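Local coordinates for tyrosine recombinase XerH (PDB 5JK0) that catalyses site-specific cutting and rejoining of DNA at the difH site as a tyrosine recombinase and takes part in chromosome segregation, at a contact of chain A with DNA and the interface of chains A and B. Numbering follows the deposited sequence. Chains: chain A/B, Tyrosine recombinase XerH.

Contact 1: a contact of chain A with DNA. Residues chain A 214, 310, 313, 336-337, 341. With nucleotides of chain C.
A:Arg214 and A:Arg313, the two catalytic arginines of the tyrosine recombinase active site, converge on the phosphate of DC13, probably the scissile one in this pre-cleavage complex. Both form salt bridges to its non-bridging oxygen OP1. A:Arg214 grips OP1 of DC13 side-on, with NE at 3.3 Å and NH2 at 3.2 Å, the oxygen lying close to its guanidinium plane. A:Arg313 adds NH2 at 3.2 Å to OP1 of DC13, which sits 28° out of that guanidinium plane. OP1 thus accepts from NE and NH2 of A:Arg214 and from NH2 of A:Arg313, and the positive charge would be expected to favour attack at phosphorus. The A:Arg313 NH2 also lies over a face of the A:Arg214 guanidinium.

OP2 of DC13 receives a weak hydrogen bond from A:His310 NE2 and a water that bridges to A:His336 NE2, 2.9 Å from that water. Downstream, the backbone N of A:Ala337 donates to OP2 of the DT14 phosphate at 2.8 Å, and another water joins A:Thr341 OG1 to this oxygen.

The imidazoles are covered on their faces. The sugar C5' of DA12 makes a CH-pi contact over one face of A:His310, and A:Arg313 CD lies over the other. A:Thr341 CG2, anti to the backbone N, covers the centre of the A:His336 ring and also touches C5' of DC13.

A:His310 and A:Arg313 share helix 309-324; A:Arg214 immediately precedes helix 215-219, and A:Thr341 belongs to helix 339-342, close to the nucleophile A:Tyr345.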
loop_
_atom_site.group_PDB
_atom_site.type_symbol
_atom_site.label_atom_id
_atom_site.label_comp_id
_atom_site.label_asym_id
_atom_site.label_seq_id
_atom_site.Cartn_x
_atom_site.Cartn_y
_atom_site.Cartn_z
ATOM N N ARG A 214 1.010 -14.027 23.083
ATOM C CA ARG A 214 1.536 -15.313 22.635
ATOM C C ARG A 214 2.756 -15.739 23.445
ATOM O O ARG A 214 3.314 -14.948 24.208
ATOM C CB ARG A 214 1.893 -15.251 21.148
ATOM C CG ARG A 214 0.741 -14.837 20.244
ATOM C CD ARG A 214 1.189 -14.717 18.794
ATOM N NE ARG A 214 0.092 -14.346 17.904
ATOM C CZ ARG A 214 -0.204 -13.097 17.556
ATOM N NH1 ARG A 214 0.518 -12.085 18.021
ATOM N NH2 ARG A 214 -1.221 -12.858 16.738
ATOM N N HIS A 310 -0.802 -21.109 24.949
ATOM C CA HIS A 310 -1.717 -20.604 23.933
ATOM C C HIS A 310 -3.165 -20.897 24.309
ATOM O O HIS A 310 -4.083 -20.217 23.853
ATOM C CB HIS A 310 -1.400 -21.202 22.563
ATOM C CG HIS A 310 -1.806 -20.325 21.419
ATOM N ND1 HIS A 310 -0.900 -19.588 20.687
ATOM C CD2 HIS A 310 -3.024 -20.053 20.894
ATOM C CE1 HIS A 310 -1.543 -18.906 19.755
ATOM N NE2 HIS A 310 -2.833 -19.170 19.860
ATOM N N ARG A 313 -4.185 -18.087 26.156
ATOM C CA ARG A 313 -4.424 -16.992 25.221
ATOM C C ARG A 313 -5.849 -17.056 24.683
ATOM O O ARG A 313 -6.529 -16.032 24.575
ATOM C CB ARG A 313 -3.411 -17.035 24.073
ATOM C CG ARG A 313 -3.750 -16.135 22.892
ATOM C CD ARG A 313 -2.561 -16.011 21.948
ATOM N NE ARG A 313 -2.923 -15.412 20.666
ATOM C CZ ARG A 313 -2.860 -14.111 20.398
ATOM N NH1 ARG A 313 -2.447 -13.258 21.325
ATOM N NH2 ARG A 313 -3.211 -13.662 19.201
ATOM N N HIS A 336 -5.031 -9.335 16.323
ATOM C CA HIS A 336 -5.532 -9.980 15.113
ATOM C C HIS A 336 -5.505 -9.018 13.929
ATOM O O HIS A 336 -5.907 -7.861 14.052
ATOM C CB HIS A 336 -6.955 -10.499 15.329
ATOM C CG HIS A 336 -7.066 -11.538 16.400
ATOM N ND1 HIS A 336 -8.255 -11.826 17.035
ATOM C CD2 HIS A 336 -6.141 -12.363 16.944
ATOM C CE1 HIS A 336 -8.057 -12.780 17.927
ATOM N NE2 HIS A 336 -6.782 -13.123 17.892
ATOM N N ALA A 337 -5.032 -9.498 12.784
ATOM C CA ALA A 337 -5.004 -8.681 11.575
ATOM C C ALA A 337 -6.412 -8.467 11.029
ATOM O O ALA A 337 -6.696 -7.449 10.395
ATOM C CB ALA A 337 -4.119 -9.323 10.520
ATOM N N THR A 341 -10.793 -13.451 12.527
ATOM C CA THR A 341 -10.099 -14.264 13.516
ATOM C C THR A 341 -10.755 -14.090 14.882
ATOM O O THR A 341 -10.896 -15.045 15.644
ATOM C CB THR A 341 -8.604 -13.897 13.605
ATOM O OG1 THR A 341 -7.990 -14.068 12.322
ATOM C CG2 THR A 341 -7.893 -14.780 14.620
ATOM P P DA C 12 -5.132 -23.374 17.507
ATOM O OP1 DA C 12 -4.970 -23.357 18.978
ATOM O OP2 DA C 12 -6.482 -23.420 16.904
ATOM O "O5'" DA C 12 -4.377 -22.106 16.888
ATOM C "C5'" DA C 12 -3.078 -21.757 17.351
ATOM C "C4'" DA C 12 -2.513 -20.583 16.567
ATOM O "O4'" DA C 12 -2.063 -21.036 15.261
ATOM C "C3'" DA C 12 -3.495 -19.437 16.302
ATOM O "O3'" DA C 12 -2.823 -18.188 16.454
ATOM C "C2'" DA C 12 -3.905 -19.674 14.849
ATOM C "C1'" DA C 12 -2.598 -20.188 14.270
ATOM N N9 DA C 12 -2.750 -20.947 13.033
ATOM C C8 DA C 12 -3.753 -21.820 12.714
ATOM N N7 DA C 12 -3.625 -22.362 11.525
ATOM C C5 DA C 12 -2.457 -21.809 11.031
ATOM C C6 DA C 12 -1.764 -21.976 9.811
ATOM N N6 DA C 12 -2.180 -22.790 8.834
ATOM N N1 DA C 12 -0.628 -21.271 9.637
ATOM C C2 DA C 12 -0.215 -20.459 10.617
ATOM N N3 DA C 12 -0.776 -20.221 11.802
ATOM C C4 DA C 12 -1.904 -20.934 11.948
ATOM P P DC C 13 -3.652 -16.837 16.724
ATOM O OP1 DC C 13 -2.665 -15.740 16.836
ATOM O OP2 DC C 13 -4.595 -17.089 17.835
ATOM O "O5'" DC C 13 -4.511 -16.633 15.389
ATOM C "C5'" DC C 13 -4.275 -15.505 14.549
ATOM C "C4'" DC C 13 -3.149 -15.775 13.562
ATOM O "O4'" DC C 13 -3.357 -17.050 12.930
ATOM C "C3'" DC C 13 -3.063 -14.775 12.412
ATOM O "O3'" DC C 13 -2.098 -13.775 12.704
ATOM C "C2'" DC C 13 -2.647 -15.619 11.193
ATOM C "C1'" DC C 13 -2.654 -17.059 11.713
ATOM N N1 DC C 13 -3.314 -18.031 10.784
ATOM C C2 DC C 13 -2.708 -18.344 9.558
ATOM O O2 DC C 13 -1.634 -17.808 9.257
ATOM N N3 DC C 13 -3.318 -19.229 8.732
ATOM C C4 DC C 13 -4.475 -19.788 9.088
ATOM N N4 DC C 13 -5.036 -20.656 8.240
ATOM C C5 DC C 13 -5.108 -19.482 10.331
ATOM C C6 DC C 13 -4.497 -18.610 11.140
ATOM P P DT C 14 -2.325 -12.269 12.193
ATOM O OP1 DT C 14 -1.226 -11.441 12.740
ATOM O OP2 DT C 14 -3.732 -11.911 12.474
ATOM O "O5'" DT C 14 -2.152 -12.365 10.605
ATOM C "C5'" DT C 14 -0.864 -12.599 10.045
ATOM C "C4'" DT C 14 -0.914 -12.571 8.527
ATOM O "O4'" DT C 14 -1.496 -13.802 8.033
ATOM C "C3'" DT C 14 -1.742 -11.430 7.921
ATOM O "O3'" DT C 14 -0.951 -10.698 6.996
ATOM C "C2'" DT C 14 -2.908 -12.145 7.225
ATOM C "C1'" DT C 14 -2.309 -13.508 6.928
ATOM N N1 DT C 14 -3.322 -14.589 6.789
ATOM C C2 DT C 14 -3.340 -15.351 5.644
ATOM O O2 DT C 14 -2.564 -15.187 4.718
ATOM N N3 DT C 14 -4.308 -16.320 5.617
ATOM C C4 DT C 14 -5.240 -16.598 6.601
ATOM O O4 DT C 14 -6.072 -17.493 6.483
ATOM C C5 DT C 14 -5.165 -15.762 7.777
ATOM C C7 DT C 14 -6.124 -15.968 8.912
ATOM C C6 DT C 14 -4.219 -14.810 7.813
HETATM O O HOH W 1 -6.307 -12.122 11.459
HETATM O O HOH W 2 -6.173 -15.531 19.291
#

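Contact 2: the interface of chains A and B. Residues chain A 241-242; chain B 122-124.
The N-terminal end of helix 123-143 in chain B, within its core-binding region, is capped from the neighbouring subunit by A:Asp242, which belongs to the 3-10 helix 240-242 of the catalytic domain of chain A. This polar contact is part of the protomer interface in the recombinase tetramer and joins the catalytic domain of one copy to the core-binding region of the next. The carboxylate oxygen OD2 of A:Asp242 accepts a hydrogen bond from the backbone N of B:Leu123 at 2.6 Å. The bond is nearly straight, 174° at the hydrogen, and the N-H arrives on the syn side of the carboxylate, 19° out of its plane. With CG anti to its own carbonyl carbon (chi1 -61°), A:Asp242 directs the acid across the interface towards the helix end.

A water extends the cap to the next residue of the helix: it lies 2.5 Å from A:Asp242 OD2 and 3.0 Å from the backbone N of B:Ala124. One carboxylate oxygen therefore serves two successive amides, the first directly and the second through solvent. The partial positive charge of a helix start would probably favour the ionised acid here.

Carbon contacts around the bond are sparse. B:Leu123 CB lies 4.0 Å from A:Asp242 CG, and the two side chains cross obliquely. The leucine, its CG anti to the backbone N, carries CD2 past the acid to the main chain of A:Gly241, 3.9 Å from its carbonyl O. On the other flank CA of B:Ser122 lies 3.5 Å from A:Asp242 OD2.

In chain A the 3-10 helix 240-242, between strands 232-238 and 244-250, begins with the active-site lysine A:Lys240; in chain B a loop enters the long helix here.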
loop_
_atom_site.group_PDB
_atom_site.type_symbol
_atom_site.label_atom_id
_atom_site.label_comp_id
_atom_site.label_asym_id
_atom_site.label_seq_id
_atom_site.Cartn_x
_atom_site.Cartn_y
_atom_site.Cartn_z
ATOM N N GLY A 241 6.941 -6.713 10.559
ATOM C CA GLY A 241 7.152 -5.395 9.985
ATOM C C GLY A 241 7.733 -4.471 11.034
ATOM O O GLY A 241 7.738 -3.250 10.873
ATOM N N ASP A 242 8.222 -5.081 12.113
ATOM C CA ASP A 242 8.733 -4.378 13.287
ATOM C C ASP A 242 7.713 -3.385 13.843
ATOM O O ASP A 242 8.079 -2.359 14.417
ATOM C CB ASP A 242 10.049 -3.669 12.957
ATOM C CG ASP A 242 11.137 -4.636 12.528
ATOM O OD1 ASP A 242 11.012 -5.846 12.816
ATOM O OD2 ASP A 242 12.121 -4.189 11.904
ATOM N N SER B 122 16.721 -5.852 11.892
ATOM C CA SER B 122 15.495 -5.078 11.727
ATOM C C SER B 122 15.126 -4.900 10.259
ATOM O O SER B 122 15.952 -5.108 9.370
ATOM C CB SER B 122 15.637 -3.708 12.392
ATOM O OG SER B 122 16.610 -2.919 11.730
ATOM N N LEU B 123 13.878 -4.511 10.014
ATOM C CA LEU B 123 13.401 -4.252 8.660
ATOM C C LEU B 123 14.109 -3.040 8.065
ATOM O O LEU B 123 14.371 -2.989 6.865
ATOM C CB LEU B 123 11.885 -4.039 8.657
ATOM C CG LEU B 123 11.226 -3.703 7.316
ATOM C CD1 LEU B 123 11.465 -4.814 6.301
ATOM C CD2 LEU B 123 9.737 -3.447 7.496
ATOM N N ALA B 124 14.419 -2.068 8.918
ATOM C CA ALA B 124 15.108 -0.857 8.489
ATOM C C ALA B 124 16.523 -1.171 8.016
ATOM O O ALA B 124 16.999 -0.602 7.033
ATOM C CB ALA B 124 15.140 0.162 9.619
HETATM O O HOH W 3 12.963 -1.832 11.507
#

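The C-alpha centres of contact 1 and contact 2 lie about 21 Å apart, and the two share no residue. A possible connection is A:Lys240: it starts the 3-10 helix whose next residues make contact 2, and it lies about 13 Å from the centre of contact 1. Contact 2 may therefore influence where this catalytic lysine sits relative to the bound phosphate, coupling subunit association to catalysis, although the structure alone does not show such an effect. In the assembly of four recombinase copies, contact 1 holds the DNA to be cut while contact 2 joins neighbouring subunits.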